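Local coordinates for protein N5-Carboxyaminoimidazole ribonucleotide synthetase (Staphylococcus aureus subsp. aureus, PDB 3ORQ) that catalyses the ATP-dependent conversion of 5-aminoimidazole ribonucleotide and bicarbonate to N5-carboxyaminoimidazole ribonucleotide as a member of the ATP-grasp superfamily, at residues A[66-71]-A[93-98]; A[34-39]-A[293-298]; A[224-229]-A[364-369]. All blocks are in the same frame, centred on the assembly; numbering follows the deposited sequence.

Interaction 1 (A[66-71]-A[93-98]); sequences ALNQLG and CEKYNI
Gly71, in helix 64-73, and Tyr96, just past helix 86-95, bring the two backbones to within 6.0 Å, measured from Gly71 CA to Tyr96 CA. The phenol ring lies flat on the glycine: Gly71 CA stands 3.6 Å from the ring centroid and only 10° off the ring normal, a CH-pi contact over the centre of one face. With no side chain at Gly71, the ring sits directly on the backbone, Tyr96 CD1 3.3 Å from Gly71 O. Tyr96 CG lies opposite its own carbonyl carbon (chi1 -51°), which turns the ring onto Gly71. Lys95 CG covers the opposite face, offset toward the rim. At the far end of the ring, Tyr96 OH donates a 2.7 Å hydrogen bond to Asn68 OD1, which sits at the ring edge and in its plane, while the amide itself is turned 65° from the ring. The same hydroxyl accepts a 3.1 Å bond from Lys95 NZ, and Asn68 ND2 bonds back to Glu64 O, so the amide is held at both ends. In this preATP-grasp domain, Leu67 packs on Leu92 of helix 86-95 and Leu41 of strand 37-42, and the backbone of Asn97 pairs with Ile77 in strand 76-79.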
loop_
_atom_site.group_PDB
_atom_site.type_symbol
_atom_site.label_atom_id
_atom_site.label_comp_id
_atom_site.label_asym_id
_atom_site.label_seq_id
_atom_site.Cartn_x
_atom_site.Cartn_y
_atom_site.Cartn_z
ATOM N N ALA A 66 -24.024 -18.903 3.822
ATOM C CA ALA A 66 -22.721 -18.393 3.400
ATOM C C ALA A 66 -22.177 -17.405 4.438
ATOM O O ALA A 66 -21.003 -17.483 4.780
ATOM C CB ALA A 66 -22.813 -17.753 2.070
ATOM N N LEU A 67 -23.037 -16.517 4.957
ATOM C CA LEU A 67 -22.577 -15.560 5.971
ATOM C C LEU A 67 -22.095 -16.322 7.224
ATOM O O LEU A 67 -21.079 -15.956 7.819
ATOM C CB LEU A 67 -23.636 -14.503 6.306
ATOM C CG LEU A 67 -24.043 -13.505 5.207
ATOM C CD1 LEU A 67 -25.377 -12.821 5.560
ATOM C CD2 LEU A 67 -22.946 -12.451 4.925
ATOM N N ASN A 68 -22.784 -17.417 7.578
ATOM C CA ASN A 68 -22.309 -18.241 8.667
ATOM C C ASN A 68 -20.972 -18.958 8.437
ATOM O O ASN A 68 -20.140 -19.029 9.348
ATOM C CB ASN A 68 -23.378 -19.190 9.150
ATOM C CG ASN A 68 -24.175 -18.590 10.274
ATOM O OD1 ASN A 68 -23.790 -18.717 11.451
ATOM N ND2 ASN A 68 -25.280 -17.890 9.931
ATOM N N GLN A 69 -20.784 -19.491 7.230
ATOM C CA GLN A 69 -19.491 -20.003 6.827
ATOM C C GLN A 69 -18.400 -18.932 6.938
ATOM O O GLN A 69 -17.298 -19.208 7.399
ATOM C CB GLN A 69 -19.553 -20.601 5.418
ATOM C CG GLN A 69 -20.106 -22.041 5.409
ATOM C CD GLN A 69 -19.276 -22.999 6.307
ATOM O OE1 GLN A 69 -19.674 -23.328 7.432
ATOM N NE2 GLN A 69 -18.117 -23.426 5.806
ATOM N N LEU A 70 -18.717 -17.705 6.552
ATOM C CA LEU A 70 -17.784 -16.616 6.733
ATOM C C LEU A 70 -17.405 -16.456 8.212
ATOM O O LEU A 70 -16.221 -16.368 8.555
ATOM C CB LEU A 70 -18.333 -15.315 6.175
ATOM C CG LEU A 70 -17.369 -14.136 6.316
ATOM C CD1 LEU A 70 -16.137 -14.342 5.429
ATOM C CD2 LEU A 70 -18.072 -12.899 5.911
ATOM N N GLY A 71 -18.407 -16.460 9.091
ATOM C CA GLY A 71 -18.161 -16.353 10.519
ATOM C C GLY A 71 -17.379 -17.509 11.094
ATOM O O GLY A 71 -16.581 -17.306 12.001
ATOM N N CYS A 93 -23.768 -10.838 14.593
ATOM C CA CYS A 93 -23.108 -10.159 15.701
ATOM C C CYS A 93 -23.276 -10.973 16.932
ATOM O O CYS A 93 -22.404 -10.967 17.797
ATOM C CB CYS A 93 -23.748 -8.804 16.005
ATOM S SG CYS A 93 -23.414 -7.629 14.788
ATOM N N GLU A 94 -24.412 -11.662 17.005
ATOM C CA GLU A 94 -24.749 -12.414 18.212
ATOM C C GLU A 94 -23.933 -13.704 18.292
ATOM O O GLU A 94 -23.682 -14.181 19.381
ATOM C CB GLU A 94 -26.273 -12.681 18.326
ATOM C CG GLU A 94 -27.133 -11.397 18.501
ATOM C CD GLU A 94 -28.664 -11.597 18.248
ATOM O OE1 GLU A 94 -29.100 -12.650 17.714
ATOM O OE2 GLU A 94 -29.439 -10.687 18.590
ATOM N N LYS A 95 -23.510 -14.249 17.158
ATOM C CA LYS A 95 -22.777 -15.499 17.169
ATOM C C LYS A 95 -21.268 -15.326 16.959
ATOM O O LYS A 95 -20.483 -16.128 17.444
ATOM C CB LYS A 95 -23.335 -16.437 16.100
ATOM C CG LYS A 95 -22.854 -17.869 16.224
ATOM C CD LYS A 95 -23.543 -18.798 15.202
ATOM C CE LYS A 95 -23.159 -20.272 15.450
ATOM N NZ LYS A 95 -23.073 -21.083 14.189
ATOM N N TYR A 96 -20.861 -14.282 16.243
ATOM C CA TYR A 96 -19.449 -14.066 15.941
ATOM C C TYR A 96 -18.964 -12.699 16.368
ATOM O O TYR A 96 -19.723 -11.914 16.854
ATOM C CB TYR A 96 -19.208 -14.245 14.445
ATOM C CG TYR A 96 -19.772 -15.534 13.913
ATOM C CD1 TYR A 96 -19.064 -16.743 14.068
ATOM C CD2 TYR A 96 -21.027 -15.561 13.266
ATOM C CE1 TYR A 96 -19.601 -17.959 13.609
ATOM C CE2 TYR A 96 -21.562 -16.753 12.795
ATOM C CZ TYR A 96 -20.854 -17.956 12.979
ATOM O OH TYR A 96 -21.383 -19.145 12.511
ATOM N N ASN A 97 -17.684 -12.415 16.147
ATOM C CA ASN A 97 -17.084 -11.156 16.598
ATOM C C ASN A 97 -17.146 -10.059 15.528
ATOM O O ASN A 97 -16.398 -10.110 14.499
ATOM C CB ASN A 97 -15.647 -11.401 17.050
ATOM C CG ASN A 97 -14.950 -10.131 17.469
ATOM O OD1 ASN A 97 -15.542 -9.296 18.130
ATOM N ND2 ASN A 97 -13.694 -9.968 17.063
ATOM N N ILE A 98 -18.042 -9.100 15.763
ATOM C CA ILE A 98 -18.277 -7.975 14.853
ATOM C C ILE A 98 -18.412 -6.703 15.710
ATOM O O ILE A 98 -19.523 -6.272 16.036
ATOM C CB ILE A 98 -19.560 -8.161 14.004
ATOM C CG1 ILE A 98 -19.655 -9.613 13.447
ATOM C CG2 ILE A 98 -19.654 -7.110 12.826
ATOM C CD1 ILE A 98 -20.820 -9.829 12.421
#

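Interaction 2 (A[34-39]-A[293-298]); sequences MGYKVV and THILAV
Met34 and Tyr36 flank the turn between helix 22-33 and strand 37-42 of the parallel preATP-grasp sheet, and through them this turn meets helix 290-298 at Ile295 and Leu296. Gly35 ends the first helix in a Schellman motif with positive phi (88°); on either side of it in sequence, Met34 and Tyr36 point their side chains toward helix 290-298. Met34, a selenomethionine deposited in two conformers, reaches across with a chain extended beyond CG. In one conformer its SE lies 3.9 Å from Ile295 CG2 and, more loosely, 4.3 Å from Leu296 CD2, its side chain crossing that of Ile295 at a slant; resting on one of two copies, these contacts are less certain than that of Tyr36. Ile295 CG2 also lies 4.0 Å from Tyr36 CD2, where the tyrosine and isoleucine side chains run past each other in opposite directions. This methyl is placed opposite the backbone N of Ile295, whereas the CG1 branch leads away from the contact. No hydrogen bond joins the two segments; the meeting is apolar, and the Tyr36 hydroxyl is instead bonded to Leu9 O. Ile295 also rests on Ile15 of strand 14-18 and Ser30 of helix 22-33. The second subunit adds its Leu338 against Met34 and its Pro334 against Leu296, so the cluster reaches the dimer interface. Strand 14-18, helix 22-33 with its Schellman turn, and strand 37-42 form the first beta-alpha-beta crossover of a Rossmann-like sheet, here with a helix from much later in the chain packed against its turn.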
loop_
_atom_site.group_PDB
_atom_site.type_symbol
_atom_site.label_atom_id
_atom_site.label_comp_id
_atom_site.label_asym_id
_atom_site.label_seq_id
_atom_site.Cartn_x
_atom_site.Cartn_y
_atom_site.Cartn_z
HETATM N N MSE A 34 -0.254 -6.093 7.030
HETATM C CA MSE A 34 -0.109 -6.232 8.493
HETATM C C MSE A 34 -0.061 -7.682 8.974
HETATM O O MSE A 34 0.090 -7.934 10.174
HETATM C CB MSE A 34 -1.254 -5.505 9.222
HETATM C CG MSE A 34 -1.109 -3.999 9.220
HETATM SE SE MSE A 34 -2.672 -3.048 9.928
HETATM C CE MSE A 34 -2.145 -1.310 9.182
ATOM N N GLY A 35 -0.225 -8.631 8.063
ATOM C CA GLY A 35 -0.110 -10.053 8.441
ATOM C C GLY A 35 -1.397 -10.724 8.936
ATOM O O GLY A 35 -1.323 -11.737 9.622
ATOM N N TYR A 36 -2.557 -10.161 8.585
ATOM C CA TYR A 36 -3.856 -10.815 8.788
ATOM C C TYR A 36 -4.263 -11.577 7.513
ATOM O O TYR A 36 -3.927 -11.172 6.391
ATOM C CB TYR A 36 -4.941 -9.774 9.134
ATOM C CG TYR A 36 -4.665 -9.126 10.464
ATOM C CD1 TYR A 36 -5.005 -9.769 11.636
ATOM C CD2 TYR A 36 -4.013 -7.902 10.548
ATOM C CE1 TYR A 36 -4.723 -9.220 12.863
ATOM C CE2 TYR A 36 -3.719 -7.330 11.789
ATOM C CZ TYR A 36 -4.059 -8.022 12.942
ATOM O OH TYR A 36 -3.798 -7.501 14.187
ATOM N N LYS A 37 -4.966 -12.680 7.687
ATOM C CA LYS A 37 -5.492 -13.393 6.556
ATOM C C LYS A 37 -6.842 -12.800 6.225
ATOM O O LYS A 37 -7.489 -12.193 7.080
ATOM C CB LYS A 37 -5.607 -14.882 6.860
ATOM C CG LYS A 37 -4.286 -15.496 7.280
ATOM C CD LYS A 37 -4.559 -16.921 7.771
ATOM C CE LYS A 37 -3.276 -17.610 8.232
ATOM N NZ LYS A 37 -2.413 -17.806 7.062
ATOM N N VAL A 38 -7.278 -12.969 4.984
ATOM C CA VAL A 38 -8.514 -12.329 4.562
ATOM C C VAL A 38 -9.423 -13.331 3.882
ATOM O O VAL A 38 -9.014 -13.978 2.921
ATOM C CB VAL A 38 -8.240 -11.203 3.542
ATOM C CG1 VAL A 38 -9.571 -10.668 2.982
ATOM C CG2 VAL A 38 -7.432 -10.058 4.181
ATOM N N VAL A 39 -10.665 -13.423 4.369
ATOM C CA VAL A 39 -11.734 -14.147 3.671
ATOM C C VAL A 39 -12.755 -13.120 3.168
ATOM O O VAL A 39 -13.215 -12.266 3.923
ATOM C CB VAL A 39 -12.433 -15.156 4.613
ATOM C CG1 VAL A 39 -13.569 -15.824 3.903
ATOM C CG2 VAL A 39 -11.438 -16.229 5.033
ATOM N N THR A 293 -6.135 2.362 9.384
ATOM C CA THR A 293 -6.811 2.569 10.661
ATOM C C THR A 293 -8.096 1.683 10.762
ATOM O O THR A 293 -8.478 1.263 11.819
ATOM C CB THR A 293 -7.144 4.041 10.900
ATOM O OG1 THR A 293 -7.923 4.529 9.804
ATOM C CG2 THR A 293 -5.879 4.871 10.995
ATOM N N HIS A 294 -8.731 1.366 9.650
ATOM C CA HIS A 294 -9.902 0.517 9.738
ATOM C C HIS A 294 -9.521 -0.841 10.308
ATOM O O HIS A 294 -10.201 -1.365 11.208
ATOM C CB HIS A 294 -10.560 0.331 8.366
ATOM C CG HIS A 294 -11.889 -0.366 8.436
ATOM N ND1 HIS A 294 -13.049 0.287 8.789
ATOM C CD2 HIS A 294 -12.245 -1.652 8.207
ATOM C CE1 HIS A 294 -14.066 -0.550 8.748
ATOM N NE2 HIS A 294 -13.607 -1.741 8.422
ATOM N N ILE A 295 -8.423 -1.406 9.806
ATOM C CA ILE A 295 -7.945 -2.724 10.269
ATOM C C ILE A 295 -7.456 -2.652 11.712
ATOM O O ILE A 295 -7.690 -3.577 12.526
ATOM C CB ILE A 295 -6.766 -3.205 9.398
ATOM C CG1 ILE A 295 -7.191 -3.262 7.925
ATOM C CG2 ILE A 295 -6.256 -4.599 9.902
ATOM C CD1 ILE A 295 -8.536 -4.057 7.656
ATOM N N LEU A 296 -6.749 -1.573 12.035
ATOM C CA LEU A 296 -6.255 -1.393 13.399
ATOM C C LEU A 296 -7.432 -1.426 14.371
ATOM O O LEU A 296 -7.387 -2.133 15.379
ATOM C CB LEU A 296 -5.468 -0.067 13.539
ATOM C CG LEU A 296 -4.045 -0.020 12.975
ATOM C CD1 LEU A 296 -3.553 1.398 13.100
ATOM C CD2 LEU A 296 -3.087 -1.052 13.685
ATOM N N ALA A 297 -8.461 -0.660 14.032
ATOM C CA ALA A 297 -9.672 -0.501 14.845
ATOM C C ALA A 297 -10.389 -1.819 15.061
ATOM O O ALA A 297 -10.614 -2.290 16.166
ATOM C CB ALA A 297 -10.604 0.476 14.149
ATOM N N VAL A 298 -10.702 -2.438 13.950
ATOM C CA VAL A 298 -11.515 -3.633 13.923
ATOM C C VAL A 298 -10.801 -4.804 14.592
ATOM O O VAL A 298 -11.464 -5.690 15.174
ATOM C CB VAL A 298 -11.900 -3.818 12.432
ATOM C CG1 VAL A 298 -11.476 -5.130 11.805
ATOM C CG2 VAL A 298 -13.295 -3.307 12.175
#

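Interaction 3 (A[224-229]-A[364-369]); sequences KTIVPA and QTEQDM
Lys224 NZ and Glu366 OE1 form a salt-bridged hydrogen bond of 2.8 Å between strand 221-227 and helix 362-372. The carboxylate oxygen receives the ammonium on its anti lone pair, the one away from the other oxygen, and the two side chains cross at about a right angle. Ile226, two residues along the same strand, brings its CD1 to 3.5 Å from Glu366 OE1 and to 3.8 Å from Glu366 CD, laying a methyl beside the charged pair. Glu366 spans the gap at nearly full stretch: CG lies opposite the backbone N (chi1 -176°) and the chain stays extended beyond it, carrying the carboxylate out from the helix to the strand. Lys224 instead bends at chi3 and chi4, which folds its end back to meet the acid and places Lys224 CE 4.0 Å from Glu366 CG.

Each charge has a further partner in the next shell. Lys224 NZ also bridges to Glu216 on the adjoining strand 207-218 and makes a weak hydrogen bond with Tyr370 OH, while Glu366 OE1 takes a second salt bridge from Arg230 NH2. The Lys224 side chain also touches Met316 of strand 313-319, the other strand beside 221-227, and Thr365 and Met369 pack their helix on Val314 of that strand. Lys224 is about 8 Å from the likely ATP-binding His217, side chain to side chain, and about 12 Å from the bound ADP. Acids and bases thus alternate through Glu216, Lys224, Glu366 and Arg230, a network in which Lys224 and Glu366 are buried; their mutual compensation would be expected to stabilise all four as ions and to tie the C-terminal helix electrostatically to the large antiparallel sheet.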
loop_
_atom_site.group_PDB
_atom_site.type_symbol
_atom_site.label_atom_id
_atom_site.label_comp_id
_atom_site.label_asym_id
_atom_site.label_seq_id
_atom_site.Cartn_x
_atom_site.Cartn_y
_atom_site.Cartn_z
ATOM N N LYS A 224 -13.972 15.103 -7.481
ATOM C CA LYS A 224 -12.700 15.673 -7.046
ATOM C C LYS A 224 -12.708 15.879 -5.548
ATOM O O LYS A 224 -13.661 16.400 -5.018
ATOM C CB LYS A 224 -12.432 17.020 -7.731
ATOM C CG LYS A 224 -11.160 17.731 -7.244
ATOM C CD LYS A 224 -10.755 18.833 -8.176
ATOM C CE LYS A 224 -11.999 19.706 -8.546
ATOM N NZ LYS A 224 -12.458 20.606 -7.411
ATOM N N THR A 225 -11.644 15.449 -4.876
ATOM C CA THR A 225 -11.439 15.708 -3.435
ATOM C C THR A 225 -10.128 16.417 -3.272
ATOM O O THR A 225 -9.109 15.974 -3.824
ATOM C CB THR A 225 -11.419 14.389 -2.633
ATOM O OG1 THR A 225 -12.707 13.755 -2.778
ATOM C CG2 THR A 225 -11.052 14.616 -1.139
ATOM N N ILE A 226 -10.155 17.536 -2.544
ATOM C CA ILE A 226 -8.941 18.321 -2.274
ATOM C C ILE A 226 -8.666 18.355 -0.797
ATOM O O ILE A 226 -9.566 18.581 -0.004
ATOM C CB ILE A 226 -9.102 19.782 -2.728
ATOM C CG1 ILE A 226 -9.189 19.832 -4.254
ATOM C CG2 ILE A 226 -7.960 20.654 -2.135
ATOM C CD1 ILE A 226 -9.257 21.225 -4.818
ATOM N N VAL A 227 -7.411 18.136 -0.420
ATOM C CA VAL A 227 -7.047 18.125 0.961
ATOM C C VAL A 227 -5.749 18.894 1.065
ATOM O O VAL A 227 -4.795 18.580 0.339
ATOM C CB VAL A 227 -6.837 16.663 1.482
ATOM C CG1 VAL A 227 -6.567 16.654 2.969
ATOM C CG2 VAL A 227 -8.075 15.796 1.185
ATOM N N PRO A 228 -5.670 19.856 2.007
ATOM C CA PRO A 228 -6.694 20.147 3.009
ATOM C C PRO A 228 -7.816 20.987 2.433
ATOM O O PRO A 228 -7.564 21.822 1.535
ATOM C CB PRO A 228 -5.922 20.957 4.075
ATOM C CG PRO A 228 -4.833 21.643 3.341
ATOM C CD PRO A 228 -4.481 20.723 2.167
ATOM N N ALA A 229 -9.039 20.765 2.925
ATOM C CA ALA A 229 -10.201 21.563 2.489
ATOM C C ALA A 229 -9.890 23.082 2.618
ATOM O O ALA A 229 -9.415 23.553 3.659
ATOM C CB ALA A 229 -11.426 21.190 3.290
ATOM N N GLN A 364 -3.471 25.365 -8.351
ATOM C CA GLN A 364 -2.960 25.114 -9.678
ATOM C C GLN A 364 -3.285 23.698 -10.151
ATOM O O GLN A 364 -3.875 23.520 -11.227
ATOM C CB GLN A 364 -1.461 25.328 -9.722
ATOM C CG GLN A 364 -0.888 25.109 -11.114
ATOM C CD GLN A 364 -1.502 26.051 -12.146
ATOM O OE1 GLN A 364 -1.225 27.246 -12.147
ATOM N NE2 GLN A 364 -2.342 25.515 -13.017
ATOM N N THR A 365 -2.908 22.690 -9.351
ATOM C CA THR A 365 -3.258 21.315 -9.670
ATOM C C THR A 365 -4.748 21.185 -9.989
ATOM O O THR A 365 -5.120 20.483 -10.928
ATOM C CB THR A 365 -2.934 20.351 -8.529
ATOM O OG1 THR A 365 -1.517 20.338 -8.301
ATOM C CG2 THR A 365 -3.446 18.944 -8.882
ATOM N N GLU A 366 -5.592 21.866 -9.214
ATOM C CA GLU A 366 -7.030 21.843 -9.468
ATOM C C GLU A 366 -7.339 22.306 -10.898
ATOM O O GLU A 366 -8.136 21.664 -11.599
ATOM C CB GLU A 366 -7.806 22.706 -8.465
ATOM C CG GLU A 366 -9.311 22.604 -8.688
ATOM C CD GLU A 366 -10.112 23.508 -7.790
ATOM O OE1 GLU A 366 -11.100 23.019 -7.209
ATOM O OE2 GLU A 366 -9.778 24.704 -7.678
ATOM N N GLN A 367 -6.698 23.400 -11.320
ATOM C CA GLN A 367 -6.867 23.914 -12.688
ATOM C C GLN A 367 -6.439 22.875 -13.698
ATOM O O GLN A 367 -7.180 22.581 -14.631
ATOM C CB GLN A 367 -6.046 25.200 -12.924
ATOM C CG GLN A 367 -6.658 26.459 -12.334
ATOM C CD GLN A 367 -8.140 26.607 -12.693
ATOM O OE1 GLN A 367 -8.992 26.617 -11.818
ATOM N NE2 GLN A 367 -8.441 26.697 -13.982
ATOM N N ASP A 368 -5.234 22.337 -13.491
ATOM C CA ASP A 368 -4.653 21.302 -14.351
ATOM C C ASP A 368 -5.642 20.183 -14.630
ATOM O O ASP A 368 -5.793 19.765 -15.777
ATOM C CB ASP A 368 -3.386 20.706 -13.721
ATOM C CG ASP A 368 -2.239 21.709 -13.615
ATOM O OD1 ASP A 368 -2.379 22.836 -14.143
ATOM O OD2 ASP A 368 -1.187 21.353 -12.996
HETATM N N MSE A 369 -6.303 19.716 -13.567
HETATM C CA MSE A 369 -7.289 18.635 -13.624
HETATM C C MSE A 369 -8.592 19.060 -14.334
HETATM O O MSE A 369 -9.212 18.255 -15.033
HETATM C CB MSE A 369 -7.615 18.118 -12.200
HETATM C CG MSE A 369 -6.451 17.435 -11.418
HETATM SE SE MSE A 369 -5.723 16.007 -12.496
HETATM C CE MSE A 369 -4.108 16.846 -13.161
#

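Overall arrangement
Interactions 1 and 2 lie on the same side of the chain's centre, about 17 Å apart between centres, and touch where Leu70 packs on Val39. Both involve the preATP-grasp domain with its four-stranded parallel sheet; along the chain, interaction 1 is nested inside the loop closed by interaction 2. Interaction 3 sits on the large antiparallel sheet, its centre about 41 Å from that of interaction 1, on the opposite side of the chain's centre, and about 31 Å from that of interaction 2. Interactions 2 and 3 alternate along the sequence, in the order 34-39, 224-229, 293-298, 364-369. They thus tie later parts of the chain back to the N-terminal and ATP-grasp regions respectively.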